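Local atomic coordinates of thermostable carboxypeptidase 1 (Pyrococcus furiosus, PDB entry 1KA2), a protein that removes amino acids one after another from the C-terminus of peptides, as a cobalt-dependent metallocarboxypeptidase of broad specificity. Residues Ile105-Glu110 against Ala142-Glu147; Pro347-Thr352 against Tyr402-Leu407; Tyr434-Lys439 against Lys479-Asp484. All coordinates share one frame; numbering follows the deposited sequence.

Contact 1. Residues Ile105-Glu110 against Ala142-Glu147; sequences IREVSE and AKRAAE
A surface salt bridge between two neighbouring helices, 102-124 and 132-149, makes up this contact, and it is carried by one residue from each: E107 and R144. OE2 of E107 takes both terminal nitrogens of the arginine. The bond from R144 NH1 to E107 OE2 is 3.2 Å long with 156° at the hydrogen, while the one from R144 NH2 to E107 OE2 is weak, at 3.4 Å. With a water that also donates to it, at 2.8 Å from E107 OE2, this oxygen gathers three donors. It sits at the edge of the guanidinium, close to its plane, and NH1 reaches it on the syn side, although 26° out of the carboxylate plane. The carboxylate and guanidinium planes are moderately inclined to each other, and the ion pair is not the coplanar, two-oxygen kind.

In this largely helical M32 carboxypeptidase the bridge ties consecutive helices together at the outer surface, away from the metal site. Beside it, E107 and V108 touch L141 of helix 132-149, and A145 packs on F100.

E107 has CG anti to its own nitrogen (chi1 -175°) and runs out extended, whereas R144 bends at chi2 and chi3, and the two side chains cross at about a right angle. The water closes a small ring on the same pair: it accepts from R144 NH2 at 2.7 Å, which gives that nitrogen a second, indirect path to E107 OE2 beside the weak direct bond.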
ATOM      1  N   ILE A 105       9.353 -20.885 -16.970  1.00 45.97           N
ATOM      2  CA  ILE A 105       8.762 -19.749 -16.281  1.00 45.69           C
ATOM      3  C   ILE A 105       9.628 -18.531 -16.571  1.00 46.02           C
ATOM      4  O   ILE A 105       9.127 -17.420 -16.713  1.00 45.64           O
ATOM      5  CB  ILE A 105       8.697 -19.979 -14.752  1.00 45.77           C
ATOM      6  CG1 ILE A 105       7.604 -21.000 -14.438  1.00 44.41           C
ATOM      7  CG2 ILE A 105       8.439 -18.662 -14.031  1.00 44.34           C
ATOM      8  CD1 ILE A 105       7.375 -21.213 -12.958  1.00 46.57           C
ATOM      9  N   ARG A 106      10.932 -18.754 -16.673  1.00 47.06           N
ATOM     10  CA  ARG A 106      11.871 -17.679 -16.954  1.00 49.19           C
ATOM     11  C   ARG A 106      11.666 -17.171 -18.377  1.00 49.18           C
ATOM     12  O   ARG A 106      11.477 -15.971 -18.600  1.00 50.78           O
ATOM     13  CB  ARG A 106      13.304 -18.183 -16.785  1.00 51.95           C
ATOM     14  CG  ARG A 106      14.356 -17.109 -16.894  1.00 54.38           C
ATOM     15  CD  ARG A 106      15.161 -17.268 -18.158  1.00 58.58           C
ATOM     16  NE  ARG A 106      15.969 -18.483 -18.185  1.00 60.58           N
ATOM     17  CZ  ARG A 106      17.282 -18.488 -18.397  1.00 61.13           C
ATOM     18  NH1 ARG A 106      17.923 -17.341 -18.583  1.00 61.46           N
ATOM     19  NH2 ARG A 106      17.943 -19.634 -18.472  1.00 59.16           N
ATOM     20  N   GLU A 107      11.697 -18.091 -19.336  1.00 48.43           N
ATOM     21  CA  GLU A 107      11.521 -17.740 -20.738  1.00 48.52           C
ATOM     22  C   GLU A 107      10.275 -16.868 -20.913  1.00 47.46           C
ATOM     23  O   GLU A 107      10.333 -15.809 -21.535  1.00 47.49           O
ATOM     24  CB  GLU A 107      11.408 -19.017 -21.583  1.00 48.21           C
ATOM     25  CG  GLU A 107      11.340 -18.770 -23.084  1.00 48.77           C
ATOM     26  CD  GLU A 107      11.189 -20.050 -23.893  1.00 50.17           C
ATOM     27  OE1 GLU A 107      11.115 -19.954 -25.137  1.00 53.28           O
ATOM     28  OE2 GLU A 107      11.144 -21.150 -23.297  1.00 50.52           O
ATOM     29  N   VAL A 108       9.160 -17.313 -20.345  1.00 47.26           N
ATOM     30  CA  VAL A 108       7.898 -16.585 -20.439  1.00 46.65           C
ATOM     31  C   VAL A 108       7.970 -15.176 -19.855  1.00 46.85           C
ATOM     32  O   VAL A 108       7.508 -14.221 -20.476  1.00 44.63           O
ATOM     33  CB  VAL A 108       6.757 -17.366 -19.749  1.00 45.49           C
ATOM     34  CG1 VAL A 108       5.542 -16.464 -19.543  1.00 45.32           C
ATOM     35  CG2 VAL A 108       6.368 -18.566 -20.604  1.00 43.83           C
ATOM     36  N   SER A 109       8.539 -15.047 -18.662  1.00 48.30           N
ATOM     37  CA  SER A 109       8.668 -13.735 -18.042  1.00 49.34           C
ATOM     38  C   SER A 109       9.448 -12.819 -18.970  1.00 49.10           C
ATOM     39  O   SER A 109       9.008 -11.714 -19.283  1.00 49.31           O
ATOM     40  CB  SER A 109       9.398 -13.835 -16.701  1.00 50.12           C
ATOM     41  OG  SER A 109       8.521 -14.254 -15.674  1.00 51.86           O
ATOM     42  N   GLU A 110      10.608 -13.288 -19.414  1.00 49.93           N
ATOM     43  CA  GLU A 110      11.448 -12.504 -20.314  1.00 51.13           C
ATOM     44  C   GLU A 110      10.686 -12.102 -21.566  1.00 49.28           C
ATOM     45  O   GLU A 110      10.457 -10.923 -21.807  1.00 48.72           O
ATOM     46  CB  GLU A 110      12.704 -13.299 -20.706  1.00 52.70           C
ATOM     47  CG  GLU A 110      13.843 -13.178 -19.701  1.00 55.45           C
ATOM     48  CD  GLU A 110      14.973 -14.171 -19.941  1.00 56.14           C
ATOM     49  OE1 GLU A 110      15.470 -14.277 -21.082  1.00 55.75           O
ATOM     50  OE2 GLU A 110      15.373 -14.837 -18.967  1.00 57.12           O
ATOM     51  N   ALA A 142       2.614 -20.625 -25.757  1.00 37.55           N
ATOM     52  CA  ALA A 142       1.265 -21.087 -25.450  1.00 39.00           C
ATOM     53  C   ALA A 142       1.117 -22.589 -25.724  1.00 40.69           C
ATOM     54  O   ALA A 142       0.580 -23.328 -24.897  1.00 40.22           O
ATOM     55  CB  ALA A 142       0.249 -20.311 -26.274  1.00 39.80           C
ATOM     56  N   LYS A 143       1.586 -23.034 -26.888  1.00 41.39           N
ATOM     57  CA  LYS A 143       1.503 -24.449 -27.245  1.00 42.28           C
ATOM     58  C   LYS A 143       2.311 -25.266 -26.246  1.00 41.91           C
ATOM     59  O   LYS A 143       1.817 -26.258 -25.706  1.00 41.94           O
ATOM     60  CB  LYS A 143       2.027 -24.681 -28.664  1.00 42.83           C
ATOM     61  CG  LYS A 143       1.133 -24.125 -29.769  1.00 41.55           C
ATOM     62  CD  LYS A 143       1.952 -23.794 -31.012  1.00 44.85           C
ATOM     63  CE  LYS A 143       1.570 -24.641 -32.212  1.00 47.45           C
ATOM     64  NZ  LYS A 143       0.176 -24.390 -32.656  1.00 49.83           N
ATOM     65  N   ARG A 144       3.548 -24.849 -25.985  1.00 41.15           N
ATOM     66  CA  ARG A 144       4.377 -25.572 -25.023  1.00 41.21           C
ATOM     67  C   ARG A 144       3.593 -25.682 -23.714  1.00 40.79           C
ATOM     68  O   ARG A 144       3.470 -26.765 -23.150  1.00 41.72           O
ATOM     69  CB  ARG A 144       5.699 -24.834 -24.737  1.00 42.63           C
ATOM     70  CG  ARG A 144       6.596 -24.554 -25.943  1.00 44.21           C
ATOM     71  CD  ARG A 144       7.841 -25.430 -25.964  1.00 46.95           C
ATOM     72  NE  ARG A 144       8.660 -25.369 -24.747  1.00 46.73           N
ATOM     73  CZ  ARG A 144       9.398 -24.330 -24.359  1.00 46.16           C
ATOM     74  NH1 ARG A 144       9.439 -23.219 -25.081  1.00 45.31           N
ATOM     75  NH2 ARG A 144      10.126 -24.413 -23.251  1.00 43.33           N
ATOM     76  N   ALA A 145       3.061 -24.552 -23.245  1.00 40.51           N
ATOM     77  CA  ALA A 145       2.309 -24.501 -21.990  1.00 39.54           C
ATOM     78  C   ALA A 145       1.168 -25.500 -21.960  1.00 38.85           C
ATOM     79  O   ALA A 145       0.914 -26.137 -20.935  1.00 38.94           O
ATOM     80  CB  ALA A 145       1.777 -23.087 -21.750  1.00 39.66           C
ATOM     81  N   ALA A 146       0.481 -25.635 -23.087  1.00 37.74           N
ATOM     82  CA  ALA A 146      -0.621 -26.574 -23.176  1.00 39.01           C
ATOM     83  C   ALA A 146      -0.090 -27.990 -22.949  1.00 40.06           C
ATOM     84  O   ALA A 146      -0.719 -28.794 -22.256  1.00 38.29           O
ATOM     85  CB  ALA A 146      -1.297 -26.467 -24.539  1.00 37.86           C
ATOM     86  N   GLU A 147       1.074 -28.288 -23.527  1.00 41.33           N
ATOM     87  CA  GLU A 147       1.685 -29.609 -23.371  1.00 42.91           C
ATOM     88  C   GLU A 147       2.169 -29.831 -21.934  1.00 43.06           C
ATOM     89  O   GLU A 147       2.083 -30.939 -21.415  1.00 41.85           O
ATOM     90  CB  GLU A 147       2.856 -29.787 -24.353  1.00 43.56           C
ATOM     91  CG  GLU A 147       2.454 -29.666 -25.823  1.00 45.73           C
ATOM     92  CD  GLU A 147       1.405 -30.685 -26.220  1.00 46.72           C
ATOM     93  OE1 GLU A 147       0.647 -30.422 -27.175  1.00 47.35           O
ATOM     94  OE2 GLU A 147       1.341 -31.754 -25.581  1.00 48.73           O
TER
HETATM   95  O   HOH W   1      11.949 -23.204 -21.635  1.00 36.28           O

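Contact 2. Residues Pro347-Thr352 against Tyr402-Leu407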
ATOM      1  N   PRO A 347     -22.226  -1.512 -33.706  1.00 50.46           N
ATOM      2  CA  PRO A 347     -21.035  -2.324 -33.948  1.00 50.26           C
ATOM      3  C   PRO A 347     -19.899  -1.332 -34.172  1.00 49.21           C
ATOM      4  O   PRO A 347     -20.081  -0.322 -34.854  1.00 49.60           O
ATOM      5  CB  PRO A 347     -21.406  -3.121 -35.203  1.00 51.31           C
ATOM      6  CG  PRO A 347     -22.415  -2.243 -35.893  1.00 51.52           C
ATOM      7  CD  PRO A 347     -23.250  -1.748 -34.738  1.00 51.18           C
ATOM      8  N   ASP A 348     -18.748  -1.595 -33.562  1.00 47.15           N
ATOM      9  CA  ASP A 348     -17.603  -0.707 -33.686  1.00 44.55           C
ATOM     10  C   ASP A 348     -16.331  -1.528 -33.499  1.00 43.18           C
ATOM     11  O   ASP A 348     -16.384  -2.694 -33.111  1.00 40.71           O
ATOM     12  CB  ASP A 348     -17.672   0.404 -32.631  1.00 45.37           C
ATOM     13  CG  ASP A 348     -17.190   1.752 -33.158  1.00 46.14           C
ATOM     14  OD1 ASP A 348     -16.365   1.777 -34.095  1.00 46.32           O
ATOM     15  OD2 ASP A 348     -17.626   2.793 -32.624  1.00 46.19           O
ATOM     16  N   PHE A 349     -15.193  -0.904 -33.769  1.00 41.01           N
ATOM     17  CA  PHE A 349     -13.904  -1.570 -33.691  1.00 40.58           C
ATOM     18  C   PHE A 349     -13.362  -2.013 -32.334  1.00 37.56           C
ATOM     19  O   PHE A 349     -12.771  -3.085 -32.234  1.00 36.48           O
ATOM     20  CB  PHE A 349     -12.853  -0.684 -34.357  1.00 43.16           C
ATOM     21  CG  PHE A 349     -13.045  -0.528 -35.836  1.00 47.08           C
ATOM     22  CD1 PHE A 349     -12.662   0.640 -36.476  1.00 47.78           C
ATOM     23  CD2 PHE A 349     -13.598  -1.555 -36.591  1.00 48.08           C
ATOM     24  CE1 PHE A 349     -12.827   0.784 -37.849  1.00 50.41           C
ATOM     25  CE2 PHE A 349     -13.767  -1.418 -37.963  1.00 49.34           C
ATOM     26  CZ  PHE A 349     -13.383  -0.247 -38.593  1.00 47.99           C
ATOM     27  N   ILE A 350     -13.564  -1.202 -31.302  1.00 34.38           N
ATOM     28  CA  ILE A 350     -13.005  -1.495 -29.985  1.00 32.01           C
ATOM     29  C   ILE A 350     -13.843  -2.306 -29.011  1.00 31.02           C
ATOM     30  O   ILE A 350     -14.900  -1.885 -28.561  1.00 29.25           O
ATOM     31  CB  ILE A 350     -12.570  -0.181 -29.287  1.00 31.34           C
ATOM     32  CG1 ILE A 350     -11.781   0.686 -30.273  1.00 27.77           C
ATOM     33  CG2 ILE A 350     -11.731  -0.485 -28.056  1.00 29.39           C
ATOM     34  CD1 ILE A 350     -10.612  -0.019 -30.912  1.00 28.71           C
ATOM     35  N   ARG A 351     -13.327  -3.474 -28.661  1.00 30.56           N
ATOM     36  CA  ARG A 351     -14.008  -4.360 -27.737  1.00 31.59           C
ATOM     37  C   ARG A 351     -14.424  -3.676 -26.423  1.00 32.61           C
ATOM     38  O   ARG A 351     -15.573  -3.798 -25.999  1.00 31.84           O
ATOM     39  CB  ARG A 351     -13.109  -5.556 -27.439  1.00 32.50           C
ATOM     40  CG  ARG A 351     -13.679  -6.524 -26.441  1.00 34.06           C
ATOM     41  CD  ARG A 351     -12.578  -7.412 -25.902  1.00 40.71           C
ATOM     42  NE  ARG A 351     -12.698  -7.486 -24.453  1.00 46.11           N
ATOM     43  CZ  ARG A 351     -11.853  -6.926 -23.597  1.00 44.72           C
ATOM     44  NH1 ARG A 351     -10.798  -6.246 -24.031  1.00 44.43           N
ATOM     45  NH2 ARG A 351     -12.086  -7.032 -22.300  1.00 46.70           N
ATOM     46  N   THR A 352     -13.510  -2.950 -25.779  1.00 31.80           N
ATOM     47  CA  THR A 352     -13.848  -2.307 -24.508  1.00 33.49           C
ATOM     48  C   THR A 352     -14.943  -1.246 -24.601  1.00 34.70           C
ATOM     49  O   THR A 352     -15.467  -0.791 -23.589  1.00 34.48           O
ATOM     50  CB  THR A 352     -12.600  -1.682 -23.834  1.00 30.68           C
ATOM     51  OG1 THR A 352     -11.958  -0.786 -24.742  1.00 33.89           O
ATOM     52  CG2 THR A 352     -11.616  -2.766 -23.442  1.00 33.50           C
ATOM     53  N   TYR A 402      -4.006  -1.139 -37.654  1.00 44.74           N
ATOM     54  CA  TYR A 402      -3.729  -2.162 -36.655  1.00 45.43           C
ATOM     55  C   TYR A 402      -4.242  -1.858 -35.248  1.00 45.13           C
ATOM     56  O   TYR A 402      -4.680  -2.768 -34.546  1.00 45.70           O
ATOM     57  CB  TYR A 402      -2.223  -2.463 -36.630  1.00 45.86           C
ATOM     58  CG  TYR A 402      -1.717  -3.111 -37.907  1.00 46.84           C
ATOM     59  CD1 TYR A 402      -0.680  -2.535 -38.646  1.00 48.49           C
ATOM     60  CD2 TYR A 402      -2.277  -4.302 -38.379  1.00 48.39           C
ATOM     61  CE1 TYR A 402      -0.212  -3.131 -39.827  1.00 47.48           C
ATOM     62  CE2 TYR A 402      -1.814  -4.909 -39.557  1.00 47.10           C
ATOM     63  CZ  TYR A 402      -0.781  -4.319 -40.275  1.00 48.78           C
ATOM     64  OH  TYR A 402      -0.311  -4.923 -41.429  1.00 47.94           O
ATOM     65  N   SER A 403      -4.216  -0.589 -34.843  1.00 45.39           N
ATOM     66  CA  SER A 403      -4.676  -0.203 -33.505  1.00 43.15           C
ATOM     67  C   SER A 403      -6.178  -0.393 -33.283  1.00 42.64           C
ATOM     68  O   SER A 403      -6.619  -0.598 -32.150  1.00 41.32           O
ATOM     69  CB  SER A 403      -4.277   1.247 -33.194  1.00 42.89           C
ATOM     70  OG  SER A 403      -4.730   2.146 -34.192  1.00 44.76           O
ATOM     71  N   GLU A 404      -6.962  -0.311 -34.357  1.00 41.54           N
ATOM     72  CA  GLU A 404      -8.405  -0.517 -34.264  1.00 40.74           C
ATOM     73  C   GLU A 404      -8.674  -2.005 -34.328  1.00 38.81           C
ATOM     74  O   GLU A 404      -9.780  -2.449 -34.036  1.00 38.84           O
ATOM     75  CB  GLU A 404      -9.143   0.115 -35.435  1.00 40.71           C
ATOM     76  CG  GLU A 404      -8.891   1.561 -35.635  1.00 43.71           C
ATOM     77  CD  GLU A 404      -9.773   2.113 -36.720  1.00 44.77           C
ATOM     78  OE1 GLU A 404      -9.708   1.586 -37.855  1.00 44.10           O
ATOM     79  OE2 GLU A 404     -10.532   3.058 -36.422  1.00 45.88           O
ATOM     80  N   GLY A 405      -7.666  -2.774 -34.717  1.00 37.72           N
ATOM     81  CA  GLY A 405      -7.861  -4.208 -34.824  1.00 37.27           C
ATOM     82  C   GLY A 405      -7.097  -5.109 -33.874  1.00 37.01           C
ATOM     83  O   GLY A 405      -7.162  -4.964 -32.664  1.00 37.52           O
ATOM     84  N   ILE A 406      -6.362  -6.044 -34.458  1.00 36.66           N
ATOM     85  CA  ILE A 406      -5.584  -7.031 -33.721  1.00 37.22           C
ATOM     86  C   ILE A 406      -4.654  -6.477 -32.621  1.00 37.23           C
ATOM     87  O   ILE A 406      -4.265  -7.196 -31.712  1.00 37.86           O
ATOM     88  CB  ILE A 406      -4.757  -7.873 -34.725  1.00 36.29           C
ATOM     89  CG1 ILE A 406      -4.159  -9.104 -34.045  1.00 34.28           C
ATOM     90  CG2 ILE A 406      -3.689  -6.988 -35.353  1.00 35.75           C
ATOM     91  CD1 ILE A 406      -3.452 -10.055 -35.040  1.00 34.34           C
ATOM     92  N   LEU A 407      -4.318  -5.199 -32.699  1.00 37.44           N
ATOM     93  CA  LEU A 407      -3.420  -4.607 -31.722  1.00 37.88           C
ATOM     94  C   LEU A 407      -4.072  -3.915 -30.520  1.00 38.05           C
ATOM     95  O   LEU A 407      -3.387  -3.515 -29.578  1.00 37.86           O
ATOM     96  CB  LEU A 407      -2.494  -3.625 -32.450  1.00 38.59           C
ATOM     97  CG  LEU A 407      -0.997  -3.958 -32.460  1.00 41.63           C
ATOM     98  CD1 LEU A 407      -0.758  -5.461 -32.709  1.00 39.77           C
ATOM     99  CD2 LEU A 407      -0.326  -3.085 -33.520  1.00 42.61           C
TER
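F349 and E404 both start with CG anti to the carbonyl carbon, chi1 -67° and -56°, and these torsions bring the phenyl ring and the glutamate chain against each other. The side chains pass at a slant, with the ring and carboxylate planes 64° apart. CD1 and CE1 of the ring do the touching: F349 CE1 lies 3.2 Å from E404 OE1, and F349 CD1 is 3.2 Å from E404 OE2. Nearer the backbone, F349 CB comes to 3.6 Å from E404 O, and F349 CD1 also meets E404 CB, so the aromatic residue follows the glutamate from its main chain to its carboxylate. F349 also touches I397 and, on helix 383-395, M391.

The charge itself is answered elsewhere, by a salt bridge from E404 OE2 to R400 NH2. Both segments lie in loops between helices, the first turning into a 3-10 segment at R351, and they contain parts of two predicted M32 family motifs, I/NRXXA/SD and GXXQDXHW. Q408 of the second motif binds F349 O and R351 N of the other loop, and R351 forms a salt bridge with D409.

I350 adds a lighter contact. Its CD1 methyl lies 4.0 Å from E404 O, reaching the glutamate's backbone next to S403. With an alanine at F349, the space between E404, I397 and M391 would probably be left as a gap and the E404 carboxylate would lose its aromatic neighbour. Just before the ring, D348 OD1 accepts from F349 N at 2.9 Å, the aspartate closing on the N-H of the next residue.

Contact 3. Residues Tyr434-Lys439 against Lys479-Asp484; sequences YYHIKK and KAIGED
H436 and E483 are joined by a hydrogen bond, 2.9 Å from H436 NE2 to E483 OE2 and fairly straight at 160°. The acceptor lies in the plane of the imidazole, but the N-H arrives from above the carboxylate, 65° out of its plane. Ring and carboxylate stand steeply against each other. E483 reaches the ring from the opposite direction with CG wedged between its own nitrogen and carbonyl carbon (chi1 43°) and the rest extended. The same OE2 also accepts from Q432 NE2, and two donors therefore hold this oxygen.

The nonpolar part is a CH-pi contact. I481 lays its CG2 methyl over one face of the H436 ring, displaced toward the rim on the NE2 side, while E483 takes the edge.

The chain leaves helix 473-481 at G482, whose positive phi suits glycine, with I481 before it and E483 after it both meeting the imidazole. Through these residues H436 joins helix 421-440 to the end of helix 473-481. Two more helices pack alongside: W459 of helix 454-465 touches both H436 and I481, and E483 leans on Y489 of helix 488-498.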
ATOM      1  N   TYR A 434     -30.160 -13.349 -13.608  1.00 41.29           N
ATOM      2  CA  TYR A 434     -31.257 -12.387 -13.540  1.00 42.05           C
ATOM      3  C   TYR A 434     -32.616 -13.070 -13.478  1.00 43.23           C
ATOM      4  O   TYR A 434     -33.469 -12.692 -12.671  1.00 43.18           O
ATOM      5  CB  TYR A 434     -31.234 -11.437 -14.746  1.00 40.97           C
ATOM      6  CG  TYR A 434     -32.551 -10.716 -14.956  1.00 41.83           C
ATOM      7  CD1 TYR A 434     -33.051  -9.828 -13.992  1.00 42.09           C
ATOM      8  CD2 TYR A 434     -33.329 -10.961 -16.094  1.00 40.88           C
ATOM      9  CE1 TYR A 434     -34.299  -9.203 -14.157  1.00 40.95           C
ATOM     10  CE2 TYR A 434     -34.569 -10.348 -16.268  1.00 41.71           C
ATOM     11  CZ  TYR A 434     -35.049  -9.470 -15.299  1.00 42.79           C
ATOM     12  OH  TYR A 434     -36.267  -8.860 -15.490  1.00 43.00           O
ATOM     13  N   TYR A 435     -32.820 -14.068 -14.334  1.00 44.02           N
ATOM     14  CA  TYR A 435     -34.092 -14.786 -14.372  1.00 44.70           C
ATOM     15  C   TYR A 435     -34.308 -15.660 -13.148  1.00 45.99           C
ATOM     16  O   TYR A 435     -35.440 -15.858 -12.720  1.00 46.34           O
ATOM     17  CB  TYR A 435     -34.203 -15.611 -15.659  1.00 42.69           C
ATOM     18  CG  TYR A 435     -34.411 -14.729 -16.875  1.00 42.47           C
ATOM     19  CD1 TYR A 435     -33.462 -14.665 -17.892  1.00 41.37           C
ATOM     20  CD2 TYR A 435     -35.526 -13.896 -16.964  1.00 42.94           C
ATOM     21  CE1 TYR A 435     -33.612 -13.785 -18.968  1.00 42.33           C
ATOM     22  CE2 TYR A 435     -35.685 -13.011 -18.034  1.00 44.49           C
ATOM     23  CZ  TYR A 435     -34.722 -12.957 -19.029  1.00 43.71           C
ATOM     24  OH  TYR A 435     -34.852 -12.041 -20.054  1.00 44.22           O
ATOM     25  N   HIS A 436     -33.225 -16.172 -12.576  1.00 46.51           N
ATOM     26  CA  HIS A 436     -33.347 -16.992 -11.387  1.00 47.69           C
ATOM     27  C   HIS A 436     -33.701 -16.134 -10.174  1.00 48.72           C
ATOM     28  O   HIS A 436     -34.432 -16.576  -9.283  1.00 48.71           O
ATOM     29  CB  HIS A 436     -32.052 -17.760 -11.149  1.00 48.43           C
ATOM     30  CG  HIS A 436     -31.910 -18.965 -12.026  1.00 49.95           C
ATOM     31  ND1 HIS A 436     -32.559 -20.153 -11.766  1.00 48.02           N
ATOM     32  CD2 HIS A 436     -31.245 -19.147 -13.191  1.00 49.85           C
ATOM     33  CE1 HIS A 436     -32.301 -21.013 -12.733  1.00 48.72           C
ATOM     34  NE2 HIS A 436     -31.507 -20.429 -13.611  1.00 48.22           N
ATOM     35  N   ILE A 437     -33.197 -14.904 -10.140  1.00 48.25           N
ATOM     36  CA  ILE A 437     -33.511 -14.025  -9.021  1.00 48.19           C
ATOM     37  C   ILE A 437     -34.887 -13.415  -9.269  1.00 49.00           C
ATOM     38  O   ILE A 437     -35.637 -13.147  -8.331  1.00 49.75           O
ATOM     39  CB  ILE A 437     -32.451 -12.892  -8.840  1.00 45.53           C
ATOM     40  CG1 ILE A 437     -32.753 -12.106  -7.560  1.00 43.26           C
ATOM     41  CG2 ILE A 437     -32.457 -11.957 -10.032  1.00 44.95           C
ATOM     42  CD1 ILE A 437     -31.727 -11.065  -7.216  1.00 43.01           C
ATOM     43  N   LYS A 438     -35.211 -13.217 -10.545  1.00 49.09           N
ATOM     44  CA  LYS A 438     -36.493 -12.649 -10.945  1.00 50.11           C
ATOM     45  C   LYS A 438     -37.614 -13.565 -10.456  1.00 51.13           C
ATOM     46  O   LYS A 438     -38.766 -13.146 -10.335  1.00 51.58           O
ATOM     47  CB  LYS A 438     -36.540 -12.511 -12.470  1.00 48.13           C
ATOM     48  CG  LYS A 438     -37.731 -11.761 -12.993  1.00 50.52           C
ATOM     49  CD  LYS A 438     -37.761 -10.330 -12.496  1.00 51.54           C
ATOM     50  CE  LYS A 438     -38.961  -9.602 -13.068  1.00 51.78           C
ATOM     51  NZ  LYS A 438     -39.078  -8.208 -12.560  1.00 55.39           N
ATOM     52  N   LYS A 439     -37.255 -14.816 -10.171  1.00 51.49           N
ATOM     53  CA  LYS A 439     -38.191 -15.820  -9.681  1.00 52.52           C
ATOM     54  C   LYS A 439     -38.407 -15.702  -8.175  1.00 52.93           C
ATOM     55  O   LYS A 439     -39.542 -15.738  -7.706  1.00 53.22           O
ATOM     56  CB  LYS A 439     -37.678 -17.224 -10.023  1.00 55.02           C
ATOM     57  CG  LYS A 439     -38.346 -18.347  -9.241  1.00 58.01           C
ATOM     58  CD  LYS A 439     -37.946 -19.729  -9.752  1.00 58.80           C
ATOM     59  CE  LYS A 439     -36.461 -20.002  -9.578  1.00 62.19           C
ATOM     60  NZ  LYS A 439     -36.061 -21.308 -10.189  1.00 62.17           N
ATOM     61  N   LYS A 479     -25.164 -26.574  -8.067  1.00 54.11           N
ATOM     62  CA  LYS A 479     -25.587 -26.514  -6.670  1.00 55.04           C
ATOM     63  C   LYS A 479     -26.486 -25.329  -6.347  1.00 54.51           C
ATOM     64  O   LYS A 479     -27.472 -25.468  -5.624  1.00 55.74           O
ATOM     65  CB  LYS A 479     -24.363 -26.444  -5.751  1.00 56.26           C
ATOM     66  CG  LYS A 479     -23.444 -27.653  -5.796  1.00 58.17           C
ATOM     67  CD  LYS A 479     -23.995 -28.799  -4.976  1.00 59.87           C
ATOM     68  CE  LYS A 479     -22.947 -29.885  -4.773  1.00 60.19           C
ATOM     69  NZ  LYS A 479     -23.484 -30.987  -3.930  1.00 62.29           N
ATOM     70  N   ALA A 480     -26.144 -24.164  -6.882  1.00 52.90           N
ATOM     71  CA  ALA A 480     -26.896 -22.946  -6.611  1.00 52.61           C
ATOM     72  C   ALA A 480     -28.006 -22.572  -7.594  1.00 52.70           C
ATOM     73  O   ALA A 480     -28.990 -21.944  -7.208  1.00 51.55           O
ATOM     74  CB  ALA A 480     -25.925 -21.781  -6.483  1.00 51.81           C
ATOM     75  N   ILE A 481     -27.862 -22.949  -8.859  1.00 52.51           N
ATOM     76  CA  ILE A 481     -28.865 -22.586  -9.850  1.00 52.74           C
ATOM     77  C   ILE A 481     -29.608 -23.773 -10.471  1.00 53.23           C
ATOM     78  O   ILE A 481     -30.425 -23.610 -11.377  1.00 52.71           O
ATOM     79  CB  ILE A 481     -28.198 -21.708 -10.936  1.00 53.34           C
ATOM     80  CG1 ILE A 481     -27.674 -20.429 -10.279  1.00 53.82           C
ATOM     81  CG2 ILE A 481     -29.170 -21.349 -12.033  1.00 54.21           C
ATOM     82  CD1 ILE A 481     -28.698 -19.733  -9.404  1.00 51.03           C
ATOM     83  N   GLY A 482     -29.332 -24.968  -9.964  1.00 52.94           N
ATOM     84  CA  GLY A 482     -29.993 -26.155 -10.468  1.00 53.80           C
ATOM     85  C   GLY A 482     -29.716 -26.461 -11.926  1.00 54.74           C
ATOM     86  O   GLY A 482     -30.408 -27.271 -12.541  1.00 55.25           O
ATOM     87  N   GLU A 483     -28.706 -25.814 -12.490  1.00 55.16           N
ATOM     88  CA  GLU A 483     -28.359 -26.054 -13.882  1.00 55.20           C
ATOM     89  C   GLU A 483     -26.974 -25.540 -14.233  1.00 54.08           C
ATOM     90  O   GLU A 483     -26.229 -25.058 -13.372  1.00 54.18           O
ATOM     91  CB  GLU A 483     -29.410 -25.431 -14.818  1.00 56.59           C
ATOM     92  CG  GLU A 483     -29.870 -24.032 -14.421  1.00 58.47           C
ATOM     93  CD  GLU A 483     -30.836 -23.424 -15.421  1.00 58.46           C
ATOM     94  OE1 GLU A 483     -31.770 -24.123 -15.860  1.00 62.27           O
ATOM     95  OE2 GLU A 483     -30.672 -22.240 -15.763  1.00 60.56           O
ATOM     96  N   ASP A 484     -26.635 -25.668 -15.508  1.00 52.41           N
ATOM     97  CA  ASP A 484     -25.349 -25.231 -16.022  1.00 51.05           C
ATOM     98  C   ASP A 484     -25.556 -23.963 -16.840  1.00 50.32           C
ATOM     99  O   ASP A 484     -26.690 -23.563 -17.105  1.00 49.13           O
ATOM    100  CB  ASP A 484     -24.751 -26.327 -16.906  1.00 51.22           C
ATOM    101  CG  ASP A 484     -24.434 -27.587 -16.133  1.00 50.89           C
ATOM    102  OD1 ASP A 484     -23.332 -27.672 -15.556  1.00 51.02           O
ATOM    103  OD2 ASP A 484     -25.296 -28.487 -16.092  1.00 52.75           O
TER

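In the fold
The three contacts follow one another along the chain, each closing before the next opens, and none touches another. Contacts 1 and 2 are nearest, their centres 27 Å apart and their closest atoms about 14 Å; contact 3 lies farther off, its centre 34 Å from that of contact 2 and 38 Å from that of contact 1. All three sit away from the metal site, where H269, H273 and E299 bind magnesium in this entry. Contacts 1 and 2 share a neighbour, helix 359-375: K143 bonds to M373 O there, and R351 touches the same helix. In contact 3, I437 packs on F304 of helix 295-309, which carries the metal ligand E299.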